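Antisigma-factor antagonist, STAS (Rhodobacter sphaeroides, PDB 3OIZ) probably transports sulfate or related anions across the membrane as a SulP-like protein, this chain being its STAS domain, a likely regulatory or protein-binding module. Local coordinates at residues S9-S12 against E17-Y20. Residues are numbered along the deposited sequence; the frame is centred on the assembly and turned at random. Where two conformers were deposited one is given.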
loop_
_atom_site.group_PDB
_atom_site.type_symbol
_atom_site.label_atom_id
_atom_site.label_comp_id
_atom_site.label_asym_id
_atom_site.label_seq_id
_atom_site.Cartn_x
_atom_site.Cartn_y
_atom_site.Cartn_z
ATOM N N SER A 9 -1.230 10.053 -0.914
ATOM C CA SER A 9 -1.962 9.599 -2.111
ATOM C C SER A 9 -2.313 10.771 -3.025
ATOM O O SER A 9 -2.206 11.958 -2.622
ATOM C CB SER A 9 -3.206 8.774 -1.729
ATOM O OG SER A 9 -4.220 9.616 -1.182
ATOM N N GLU A 10 -2.697 10.460 -4.265
ATOM C CA GLU A 10 -3.107 11.484 -5.221
ATOM C C GLU A 10 -4.220 10.892 -6.039
ATOM O O GLU A 10 -4.106 9.768 -6.516
ATOM C CB GLU A 10 -1.946 11.906 -6.132
ATOM C CG GLU A 10 -0.884 12.724 -5.420
ATOM C CD GLU A 10 0.332 13.051 -6.276
ATOM O OE1 GLU A 10 1.227 13.779 -5.791
ATOM O OE2 GLU A 10 0.415 12.564 -7.418
ATOM N N LEU A 11 -5.313 11.639 -6.174
ATOM C CA LEU A 11 -6.469 11.187 -6.952
ATOM C C LEU A 11 -6.386 11.785 -8.343
ATOM O O LEU A 11 -6.024 12.971 -8.493
ATOM C CB LEU A 11 -7.726 11.668 -6.240
ATOM C CG LEU A 11 -9.093 11.297 -6.774
ATOM C CD1 LEU A 11 -9.405 9.827 -6.592
ATOM C CD2 LEU A 11 -10.162 12.194 -6.115
ATOM N N SER A 12 -6.717 10.979 -9.357
ATOM C CA SER A 12 -6.789 11.470 -10.750
ATOM C C SER A 12 -7.828 12.573 -10.926
ATOM O O SER A 12 -8.769 12.710 -10.129
ATOM C CB SER A 12 -7.094 10.303 -11.705
ATOM O OG SER A 12 -8.383 9.790 -11.428
ATOM N N GLU A 17 -9.087 7.043 -10.277
ATOM C CA GLU A 17 -7.894 6.316 -9.897
ATOM C C GLU A 17 -7.206 7.003 -8.740
ATOM O O GLU A 17 -7.085 8.224 -8.773
ATOM C CB GLU A 17 -6.928 6.213 -11.087
ATOM C CG GLU A 17 -5.578 5.566 -10.704
ATOM C CD GLU A 17 -4.669 5.366 -11.890
ATOM O OE1 GLU A 17 -4.887 4.412 -12.649
ATOM O OE2 GLU A 17 -3.722 6.155 -12.065
ATOM N N ARG A 18 -6.740 6.247 -7.738
ATOM C CA ARG A 18 -5.938 6.839 -6.669
ATOM C C ARG A 18 -4.601 6.122 -6.636
ATOM O O ARG A 18 -4.570 4.890 -6.676
ATOM C CB ARG A 18 -6.618 6.699 -5.308
ATOM C CG ARG A 18 -5.841 7.488 -4.226
ATOM C CD ARG A 18 -6.557 7.626 -2.884
ATOM N NE ARG A 18 -7.748 8.474 -2.973
ATOM C CZ ARG A 18 -7.767 9.796 -2.762
ATOM N NH1 ARG A 18 -6.645 10.495 -2.460
ATOM N NH2 ARG A 18 -8.924 10.427 -2.847
ATOM N N ILE A 19 -3.510 6.880 -6.596
ATOM C CA ILE A 19 -2.190 6.268 -6.360
ATOM C C ILE A 19 -1.770 6.531 -4.947
ATOM O O ILE A 19 -1.744 7.684 -4.516
ATOM C CB ILE A 19 -1.118 6.826 -7.328
ATOM C CG1 ILE A 19 -1.614 6.658 -8.781
ATOM C CG2 ILE A 19 0.266 6.170 -7.006
ATOM C CD1 ILE A 19 -0.782 7.423 -9.847
ATOM N N TYR A 20 -1.438 5.460 -4.223
ATOM C CA TYR A 20 -0.882 5.575 -2.879
ATOM C C TYR A 20 0.625 5.402 -2.977
ATOM O O TYR A 20 1.094 4.485 -3.633
ATOM C CB TYR A 20 -1.457 4.476 -2.022
ATOM C CG TYR A 20 -2.862 4.716 -1.517
ATOM C CD1 TYR A 20 -3.083 5.385 -0.305
ATOM C CD2 TYR A 20 -3.987 4.299 -2.261
ATOM C CE1 TYR A 20 -4.399 5.609 0.171
ATOM C CE2 TYR A 20 -5.282 4.516 -1.788
ATOM C CZ TYR A 20 -5.482 5.158 -0.569
ATOM O OH TYR A 20 -6.758 5.391 -0.094
#
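Glu10 and Ile19 form the hydrogen-bonded pair of this antiparallel contact: Glu10 N donates a hydrogen bond to Ile19 O at 2.9 Å, and Ile19 N donates one to Glu10 O. Toward the turn, Ser12 N meets Glu17 O at 2.8 Å, almost straight at 173°. Here a side chain replaces the return backbone bond, Glu17 N donating to Ser12 OG at 3.1 Å, while Ser12 OG is also hydrogen-bonded to Asp14 in the turn. On the face of Ser9, Leu11 and Arg18, the arginine bends at chi3 (-68°) and lays its guanidinium back across the neighbouring strand. Arg18 NH1 donates to Ser9 OG at 2.9 Å, the oxygen 20° out of the guanidinium plane; Leu11 CB covers one face, and Arg18 NE is salt-bridged to Glu42. Ser9 CB also sits over the Tyr20 ring, 4.0 Å from its centroid, in a CH-pi contact; Tyr20 OH is hydrogen-bonded to Asp39 N. Glu10 and Glu17 pair outside the contact, in salt bridges to Arg21 and Arg46. Strand 17-23 continues the sheet through backbone bonds to strand 46-51, leaving strand 5-11 at the chain's sheet edge: the N-terminal beta hairpin of a STAS fold.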